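Local coordinates for protein translation initiation factor eIF2B subunit gamma (Schizosaccharomyces pombe, PDB 5B04) that acts as a component of the eIF2B complex, which catalyses the exchange of GDP for GTP on the gamma subunit of initiation factor eIF2, at residues E[194-200]-E[231-237]; E[201-205]-E[314-318]; E[149-154]-E[323-328]. The protein carries 3 engineered substitutions. One frame throughout, in Å; residues are numbered along the deposited sequence.

Contact 1: residues E[194-200]-E[231-237]; sequences QLIGIEE and VTLNTNL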
loop_
_atom_site.group_PDB
_atom_site.type_symbol
_atom_site.label_atom_id
_atom_site.label_comp_id
_atom_site.label_asym_id
_atom_site.label_seq_id
_atom_site.Cartn_x
_atom_site.Cartn_y
_atom_site.Cartn_z
ATOM N N GLN E 194 -59.226 -23.051 -22.509
ATOM C CA GLN E 194 -59.173 -21.645 -22.133
ATOM C C GLN E 194 -57.849 -21.036 -22.554
ATOM O O GLN E 194 -56.821 -21.695 -22.489
ATOM C CB GLN E 194 -59.364 -21.500 -20.626
ATOM C CG GLN E 194 -58.693 -22.610 -19.833
ATOM C CD GLN E 194 -58.940 -22.503 -18.344
ATOM O OE1 GLN E 194 -59.355 -23.469 -17.702
ATOM N NE2 GLN E 194 -58.673 -21.330 -17.782
ATOM N N LEU E 195 -57.874 -19.777 -22.976
ATOM C CA LEU E 195 -56.661 -19.102 -23.418
ATOM C C LEU E 195 -56.265 -17.977 -22.466
ATOM O O LEU E 195 -57.068 -17.097 -22.157
ATOM C CB LEU E 195 -56.846 -18.560 -24.835
ATOM C CG LEU E 195 -55.738 -17.688 -25.427
ATOM C CD1 LEU E 195 -54.371 -18.303 -25.242
ATOM C CD2 LEU E 195 -56.008 -17.500 -26.894
ATOM N N ILE E 196 -55.016 -18.016 -22.010
ATOM C CA ILE E 196 -54.515 -17.046 -21.046
ATOM C C ILE E 196 -53.318 -16.267 -21.585
ATOM O O ILE E 196 -52.273 -16.844 -21.889
ATOM C CB ILE E 196 -54.111 -17.733 -19.728
ATOM C CG1 ILE E 196 -55.315 -18.445 -19.109
ATOM C CG2 ILE E 196 -53.529 -16.724 -18.755
ATOM C CD1 ILE E 196 -56.507 -17.542 -18.889
ATOM N N GLY E 197 -53.479 -14.953 -21.699
ATOM C CA GLY E 197 -52.404 -14.086 -22.145
ATOM C C GLY E 197 -51.792 -13.308 -20.995
ATOM O O GLY E 197 -52.421 -12.406 -20.445
ATOM N N ILE E 198 -50.564 -13.660 -20.628
ATOM C CA ILE E 198 -49.882 -13.005 -19.515
ATOM C C ILE E 198 -48.617 -12.292 -19.974
ATOM O O ILE E 198 -48.042 -12.633 -21.008
ATOM C CB ILE E 198 -49.520 -14.013 -18.404
ATOM C CG1 ILE E 198 -48.704 -15.176 -18.972
ATOM C CG2 ILE E 198 -50.778 -14.527 -17.726
ATOM C CD1 ILE E 198 -47.220 -15.101 -18.665
ATOM N N GLU E 199 -48.179 -11.303 -19.199
ATOM C CA GLU E 199 -47.008 -10.525 -19.580
ATOM C C GLU E 199 -45.831 -10.642 -18.616
ATOM O O GLU E 199 -45.732 -9.906 -17.634
ATOM C CB GLU E 199 -47.364 -9.046 -19.733
ATOM C CG GLU E 199 -46.174 -8.208 -20.187
ATOM C CD GLU E 199 -46.325 -6.740 -19.864
ATOM O OE1 GLU E 199 -46.189 -5.915 -20.790
ATOM O OE2 GLU E 199 -46.577 -6.409 -18.687
ATOM N N GLU E 200 -44.956 -11.595 -18.902
ATOM C CA GLU E 200 -43.559 -11.502 -18.518
ATOM C C GLU E 200 -43.025 -10.369 -19.386
ATOM O O GLU E 200 -43.228 -10.418 -20.598
ATOM C CB GLU E 200 -42.842 -12.819 -18.801
ATOM C CG GLU E 200 -43.331 -13.454 -20.107
ATOM C CD GLU E 200 -42.812 -14.856 -20.345
ATOM O OE1 GLU E 200 -41.973 -15.332 -19.554
ATOM O OE2 GLU E 200 -43.251 -15.482 -21.333
ATOM N N VAL E 231 -47.059 -9.939 -25.336
ATOM C CA VAL E 231 -48.009 -10.783 -24.619
ATOM C C VAL E 231 -47.811 -12.254 -24.976
ATOM O O VAL E 231 -47.741 -12.609 -26.152
ATOM C CB VAL E 231 -49.471 -10.389 -24.926
ATOM C CG1 VAL E 231 -50.425 -11.129 -24.000
ATOM C CG2 VAL E 231 -49.663 -8.885 -24.804
ATOM N N THR E 232 -47.721 -13.104 -23.958
ATOM C CA THR E 232 -47.558 -14.539 -24.164
ATOM C C THR E 232 -48.900 -15.265 -24.074
ATOM O O THR E 232 -49.599 -15.161 -23.069
ATOM C CB THR E 232 -46.583 -15.148 -23.136
ATOM O OG1 THR E 232 -45.246 -14.722 -23.430
ATOM C CG2 THR E 232 -46.640 -16.667 -23.176
ATOM N N LEU E 233 -49.249 -16.002 -25.126
ATOM C CA LEU E 233 -50.522 -16.718 -25.175
ATOM C C LEU E 233 -50.381 -18.193 -24.788
ATOM O O LEU E 233 -49.377 -18.835 -25.093
ATOM C CB LEU E 233 -51.141 -16.595 -26.568
ATOM C CG LEU E 233 -51.659 -15.198 -26.916
ATOM C CD1 LEU E 233 -52.194 -15.152 -28.340
ATOM C CD2 LEU E 233 -52.728 -14.775 -25.921
ATOM N N ASN E 234 -51.409 -18.716 -24.120
ATOM C CA ASN E 234 -51.400 -20.068 -23.559
ATOM C C ASN E 234 -52.804 -20.676 -23.417
ATOM O O ASN E 234 -53.549 -20.279 -22.524
ATOM C CB ASN E 234 -50.734 -20.055 -22.176
ATOM C CG ASN E 234 -49.251 -20.368 -22.223
ATOM O OD1 ASN E 234 -48.855 -21.522 -22.382
ATOM N ND2 ASN E 234 -48.422 -19.344 -22.052
ATOM N N THR E 235 -53.176 -21.624 -24.279
ATOM C CA THR E 235 -54.366 -22.436 -24.001
ATOM C C THR E 235 -53.916 -23.745 -23.359
ATOM O O THR E 235 -54.680 -24.703 -23.250
ATOM C CB THR E 235 -55.233 -22.744 -25.263
ATOM O OG1 THR E 235 -54.769 -23.937 -25.909
ATOM C CG2 THR E 235 -55.248 -21.579 -26.243
ATOM N N ASN E 236 -52.644 -23.776 -22.972
ATOM C CA ASN E 236 -52.058 -24.908 -22.268
ATOM C C ASN E 236 -52.353 -24.825 -20.781
ATOM O O ASN E 236 -52.039 -25.735 -20.015
ATOM C CB ASN E 236 -50.547 -24.955 -22.498
ATOM C CG ASN E 236 -49.931 -26.274 -22.074
ATOM O OD1 ASN E 236 -50.610 -27.297 -21.997
ATOM N ND2 ASN E 236 -48.639 -26.248 -21.770
ATOM N N LEU E 237 -52.960 -23.714 -20.381
ATOM C CA LEU E 237 -53.200 -23.443 -18.976
ATOM C C LEU E 237 -54.669 -23.576 -18.608
ATOM O O LEU E 237 -55.554 -23.222 -19.387
ATOM C CB LEU E 237 -52.698 -22.044 -18.624
ATOM C CG LEU E 237 -51.210 -21.839 -18.906
ATOM C CD1 LEU E 237 -50.790 -20.421 -18.566
ATOM C CD2 LEU E 237 -50.376 -22.855 -18.140
#
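Glu200 sets off with CG lodged between its backbone N and carbonyl carbon (chi1 38°) and then runs extended, while Thr232 keeps OG1 beside its backbone N (chi1 -71°); these two torsions bring Glu200 OE2 within 3.0 Å of Thr232 OG1. The pair closes one end of an antiparallel ladder between strands 196-199 and 230-245, part of the mixed sheet of the nucleotidyl transferase-like domain. The hydroxyl donates to the anti lone pair of the carboxylate oxygen. Lys181 of the neighbouring epsilon subunit makes a salt bridge with Glu200 OE2 and also bonds Thr232 OG1, a three-way polar junction across the interface. Behind it, Ile198 and Thr232 form a hydrogen-bonded pair, Ile198 N to Thr232 O and Thr232 N to Ile198 O, each 3.0 Å. Farther along, Ile196 N donates to Asn234 O at 2.7 Å. Val231, Leu233 and Asn234 pair with a strand of the epsilon subunit, so the sheet continues from one chain into the next. Phe206 of that subunit packs on both Leu195 and Leu233, and between the two gamma segments the CD1 branch of Leu195 lies 3.9 Å from Leu233 CB and 3.5 Å from Thr235 CG2.

Contact 2: residues E[201-205]-E[314-318]; sequences KTSRL and AKDGI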
loop_
_atom_site.group_PDB
_atom_site.type_symbol
_atom_site.label_atom_id
_atom_site.label_comp_id
_atom_site.label_asym_id
_atom_site.label_seq_id
_atom_site.Cartn_x
_atom_site.Cartn_y
_atom_site.Cartn_z
ATOM N N LYS E 201 -42.369 -9.337 -18.853
ATOM C CA LYS E 201 -41.865 -9.132 -17.490
ATOM C C LYS E 201 -42.816 -9.206 -16.291
ATOM O O LYS E 201 -42.575 -9.943 -15.336
ATOM C CB LYS E 201 -41.226 -7.742 -17.469
ATOM C CG LYS E 201 -41.853 -6.842 -18.540
ATOM C CD LYS E 201 -41.509 -5.372 -18.405
ATOM C CE LYS E 201 -42.311 -4.547 -19.411
ATOM N NZ LYS E 201 -43.749 -4.418 -19.029
ATOM N N THR E 202 -43.876 -8.406 -16.341
ATOM C CA THR E 202 -44.649 -8.053 -15.153
ATOM C C THR E 202 -45.496 -9.175 -14.555
ATOM O O THR E 202 -46.085 -9.002 -13.487
ATOM C CB THR E 202 -45.582 -6.869 -15.461
ATOM O OG1 THR E 202 -46.520 -7.249 -16.477
ATOM C CG2 THR E 202 -44.775 -5.679 -15.951
ATOM N N SER E 203 -45.562 -10.313 -15.245
ATOM C CA SER E 203 -46.398 -11.446 -14.838
ATOM C C SER E 203 -47.857 -11.029 -14.662
ATOM O O SER E 203 -48.625 -11.700 -13.972
ATOM C CB SER E 203 -45.874 -12.082 -13.546
ATOM O OG SER E 203 -46.042 -11.214 -12.436
ATOM N N ARG E 204 -48.230 -9.920 -15.291
ATOM C CA ARG E 204 -49.580 -9.390 -15.177
ATOM C C ARG E 204 -50.498 -9.983 -16.232
ATOM O O ARG E 204 -50.166 -10.014 -17.417
ATOM C CB ARG E 204 -49.575 -7.865 -15.293
ATOM C CG ARG E 204 -48.919 -7.142 -14.129
ATOM C CD ARG E 204 -49.330 -5.680 -14.122
ATOM N NE ARG E 204 -50.552 -5.475 -14.895
ATOM C CZ ARG E 204 -50.938 -4.306 -15.397
ATOM N NH1 ARG E 204 -50.198 -3.223 -15.210
ATOM N NH2 ARG E 204 -52.066 -4.222 -16.088
ATOM N N LEU E 205 -51.657 -10.450 -15.787
ATOM C CA LEU E 205 -52.645 -11.035 -16.678
ATOM C C LEU E 205 -53.194 -9.991 -17.647
ATOM O O LEU E 205 -53.498 -8.866 -17.251
ATOM C CB LEU E 205 -53.777 -11.648 -15.864
ATOM C CG LEU E 205 -54.818 -12.428 -16.653
ATOM C CD1 LEU E 205 -54.532 -13.920 -16.606
ATOM C CD2 LEU E 205 -56.174 -12.108 -16.094
ATOM N N ALA E 314 -54.457 -3.842 -10.877
ATOM C CA ALA E 314 -53.539 -4.798 -11.491
ATOM C C ALA E 314 -53.848 -6.233 -11.084
ATOM O O ALA E 314 -54.260 -6.495 -9.954
ATOM C CB ALA E 314 -52.099 -4.455 -11.130
ATOM N N LYS E 315 -53.639 -7.162 -12.012
ATOM C CA LYS E 315 -53.836 -8.577 -11.728
ATOM C C LYS E 315 -52.755 -9.445 -12.337
ATOM O O LYS E 315 -52.391 -9.288 -13.502
ATOM C CB LYS E 315 -55.197 -9.030 -12.222
ATOM C CG LYS E 315 -56.278 -8.711 -11.243
ATOM C CD LYS E 315 -57.589 -8.664 -11.932
ATOM C CE LYS E 315 -57.919 -9.997 -12.536
ATOM N NZ LYS E 315 -59.301 -10.309 -12.149
ATOM N N ASP E 316 -52.248 -10.369 -11.532
ATOM C CA ASP E 316 -51.136 -11.208 -11.939
ATOM C C ASP E 316 -51.528 -12.675 -11.996
ATOM O O ASP E 316 -52.364 -13.141 -11.222
ATOM C CB ASP E 316 -49.956 -11.025 -10.984
ATOM C CG ASP E 316 -49.321 -9.654 -11.097
ATOM O OD1 ASP E 316 -50.031 -8.691 -11.455
ATOM O OD2 ASP E 316 -48.108 -9.537 -10.826
ATOM N N GLY E 317 -50.917 -13.395 -12.929
ATOM C CA GLY E 317 -51.081 -14.829 -13.010
ATOM C C GLY E 317 -49.801 -15.507 -12.572
ATOM O O GLY E 317 -48.715 -14.944 -12.708
ATOM N N ILE E 318 -49.926 -16.709 -12.027
ATOM C CA ILE E 318 -48.760 -17.498 -11.665
ATOM C C ILE E 318 -48.951 -18.934 -12.138
ATOM O O ILE E 318 -49.980 -19.559 -11.878
ATOM C CB ILE E 318 -48.488 -17.458 -10.145
ATOM C CG1 ILE E 318 -47.386 -18.450 -9.766
ATOM C CG2 ILE E 318 -49.755 -17.732 -9.359
ATOM C CD1 ILE E 318 -47.081 -18.485 -8.284
#
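Ser203 and Gly317 meet on the close side of this contact, where Gly317 N donates to Ser203 O at 3.0 Å; next to them Leu205 N donates to Lys315 O at 2.7 Å. Between these bonds the backbones of Arg204 and Asp316 are bridged, their CA atoms 4.0 Å apart. The carboxylate of Asp316 spans the two neighbouring side chains: OD2 lies 3.1 Å from Ser203 OG, and OD1 sits 3.3 Å from Arg204 CG. Lys162, on helix 156-166, forms a salt bridge with Asp316 OD2 and also bonds Ser203 OG, tying the serine and the aspartate to one amine. Ser203 and Arg204 both face Glu199, which makes a G1 beta bulge at the start of strand 204-207; with phi at 55°, Ser203 takes the left-handed backbone conformation of such a bulge. On the side of Arg204 and Ala314 the packing is looser. Ala314 CB lies over one face of the guanidinium, offset toward the rim and 4.2 Å from NE. The guanidinium and carboxylate planes are 17° apart. Arg204 NE is 4.7 Å from Asp316 OD1, probably near enough for the opposite charges to attract, but not in contact. The end of the Lys315 chain runs off from segment 201-205, and its NZ bonds the backbone O of Leu266.

Contact 3: residues E[149-154]-E[323-328]; sequences DSIVGL and ANNLPN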
loop_
_atom_site.group_PDB
_atom_site.type_symbol
_atom_site.label_atom_id
_atom_site.label_comp_id
_atom_site.label_asym_id
_atom_site.label_seq_id
_atom_site.Cartn_x
_atom_site.Cartn_y
_atom_site.Cartn_z
ATOM N N ASP E 149 -62.684 -28.524 -4.745
ATOM C CA ASP E 149 -62.006 -29.483 -5.608
ATOM C C ASP E 149 -60.541 -29.128 -5.849
ATOM O O ASP E 149 -59.800 -29.908 -6.436
ATOM C CB ASP E 149 -62.740 -29.604 -6.950
ATOM C CG ASP E 149 -63.027 -28.256 -7.589
ATOM O OD1 ASP E 149 -62.146 -27.372 -7.559
ATOM O OD2 ASP E 149 -64.140 -28.083 -8.127
ATOM N N SER E 150 -60.123 -27.952 -5.394
ATOM C CA SER E 150 -58.753 -27.499 -5.617
ATOM C C SER E 150 -57.721 -28.434 -4.980
ATOM O O SER E 150 -57.425 -28.328 -3.791
ATOM C CB SER E 150 -58.573 -26.079 -5.078
ATOM O OG SER E 150 -59.500 -25.189 -5.675
ATOM N N ILE E 151 -57.184 -29.352 -5.780
ATOM C CA ILE E 151 -56.122 -30.246 -5.323
ATOM C C ILE E 151 -54.763 -29.641 -5.645
ATOM O O ILE E 151 -54.326 -29.660 -6.795
ATOM C CB ILE E 151 -56.215 -31.641 -5.972
ATOM C CG1 ILE E 151 -57.664 -32.127 -6.016
ATOM C CG2 ILE E 151 -55.326 -32.632 -5.232
ATOM C CD1 ILE E 151 -58.289 -32.315 -4.652
ATOM N N VAL E 152 -54.090 -29.110 -4.631
ATOM C CA VAL E 152 -52.885 -28.329 -4.872
ATOM C C VAL E 152 -51.674 -28.799 -4.066
ATOM O O VAL E 152 -51.741 -28.972 -2.849
ATOM C CB VAL E 152 -53.149 -26.840 -4.582
ATOM C CG1 VAL E 152 -54.080 -26.277 -5.630
ATOM C CG2 VAL E 152 -53.763 -26.665 -3.206
ATOM N N GLY E 153 -50.566 -29.013 -4.769
ATOM C CA GLY E 153 -49.316 -29.402 -4.144
ATOM C C GLY E 153 -48.329 -28.255 -4.189
ATOM O O GLY E 153 -47.213 -28.353 -3.676
ATOM N N LEU E 154 -48.747 -27.162 -4.820
ATOM C CA LEU E 154 -47.953 -25.944 -4.877
ATOM C C LEU E 154 -47.750 -25.391 -3.473
ATOM O O LEU E 154 -48.721 -25.089 -2.779
ATOM C CB LEU E 154 -48.636 -24.904 -5.769
ATOM C CG LEU E 154 -47.901 -23.594 -6.056
ATOM C CD1 LEU E 154 -46.581 -23.854 -6.761
ATOM C CD2 LEU E 154 -48.779 -22.665 -6.883
ATOM N N ALA E 323 -48.141 -30.755 -9.971
ATOM C CA ALA E 323 -49.053 -31.056 -8.888
ATOM C C ALA E 323 -50.301 -30.272 -8.604
ATOM O O ALA E 323 -51.044 -30.671 -7.732
ATOM C CB ALA E 323 -48.209 -31.152 -7.634
ATOM N N ASN E 324 -50.564 -29.192 -9.330
ATOM C CA ASN E 324 -51.790 -28.448 -9.064
ATOM C C ASN E 324 -52.795 -28.225 -10.177
ATOM O O ASN E 324 -52.591 -27.471 -11.101
ATOM C CB ASN E 324 -51.492 -27.199 -8.211
ATOM C CG ASN E 324 -51.822 -25.890 -8.885
ATOM O OD1 ASN E 324 -52.928 -25.667 -9.328
ATOM N ND2 ASN E 324 -50.861 -25.018 -8.943
ATOM N N ASN E 325 -53.939 -28.818 -9.956
ATOM C CA ASN E 325 -55.184 -28.584 -10.690
ATOM C C ASN E 325 -56.401 -29.064 -9.899
ATOM O O ASN E 325 -56.308 -29.294 -8.694
ATOM C CB ASN E 325 -55.147 -29.258 -12.064
ATOM C CG ASN E 325 -54.860 -28.273 -13.187
ATOM O OD1 ASN E 325 -55.205 -27.094 -13.095
ATOM N ND2 ASN E 325 -54.225 -28.752 -14.250
ATOM N N LEU E 326 -57.564 -29.052 -10.534
ATOM C CA LEU E 326 -58.801 -29.343 -9.830
ATOM C C LEU E 326 -59.698 -30.294 -10.563
ATOM O O LEU E 326 -59.706 -30.318 -11.779
ATOM C CB LEU E 326 -59.582 -28.074 -9.513
ATOM C CG LEU E 326 -59.976 -27.048 -10.561
ATOM C CD1 LEU E 326 -60.083 -27.650 -11.940
ATOM C CD2 LEU E 326 -61.252 -26.315 -10.191
ATOM N N PRO E 327 -60.472 -31.128 -9.745
ATOM C CA PRO E 327 -61.445 -31.914 -10.480
ATOM C C PRO E 327 -62.840 -31.356 -10.401
ATOM O O PRO E 327 -63.527 -31.555 -9.428
ATOM C CB PRO E 327 -61.421 -33.224 -9.743
ATOM C CG PRO E 327 -61.403 -32.828 -8.345
ATOM C CD PRO E 327 -60.616 -31.567 -8.275
ATOM N N ASN E 328 -63.257 -30.694 -11.459
ATOM C CA ASN E 328 -64.634 -30.327 -11.658
ATOM C C ASN E 328 -65.256 -31.276 -12.654
ATOM O O ASN E 328 -66.406 -31.633 -12.548
ATOM C CB ASN E 328 -64.743 -28.901 -12.174
ATOM C CG ASN E 328 -63.583 -28.514 -13.044
ATOM O OD1 ASN E 328 -62.606 -29.238 -13.115
ATOM N ND2 ASN E 328 -63.671 -27.379 -13.692
#
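Ala323 begins the pairing with Gly153: its carbonyl O accepts a weak bond from Gly153 N at 3.4 Å, and its CB rests 4.1 Å from Gly153 CA. At Asn324 the side chain runs alongside Val152, pointing the same way, with Asn324 CB 3.8 Å from Val152 CG1. The amide end reaches further, and Asn324 ND2 lies 3.8 Å from Leu154 CD2. Asn325 then makes a hydrogen-bonded antiparallel pair with Ile151. Its N donates to Ile151 O at 3.3 Å, while the return bond from Ile151 N to Asn325 O is weak. The side chain of Asn325 turns from the partner loop, and its OD1 is bonded by Ser238 of strand 230-245. Leu326 comes next, beside Asp149; nearly equal first torsions (chi1 54° and 50°) send the two chains the same way, side by side, and Leu326 CB approaches Asp149 OD1 to 3.3 Å. Pro327 follows, its ring crossing Ile151 at about a right angle, although the exact placing of this ring is doubtful. Asn328 adds a looser touch, its CB 4.2 Å from Asp149 OD2. The arrangement is a single antiparallel bridge between two irregular loops; the first follows strand 142-147, the place where nucleotidyl transferases of the GT-A type usually carry their metal-binding aspartate, though no metal is known at this loop here.

Overall arrangement
From the N terminus, 149-154 comes first, between strand 142-147 and helix 156-166, and its loop closes last, when 323-328 completes contact 3. Contacts 1 and 2 are both nested within that loop. Segment 194-200 opens contact 1 and 201-205 directly opens contact 2; 231-237 closes the first, then 314-318 closes the second, so the two cross along the chain. In space they also meet: Glu199 N probably bonds Arg204 O, and Leu205 packs on Ile196 and Ile198. Contact 1 joins strand 196-199 to 230-245, contact 2 sets the following strand against 315-319, and contact 3, about 19 and 21 Å away between centres, links two loops nearer the chain's centre.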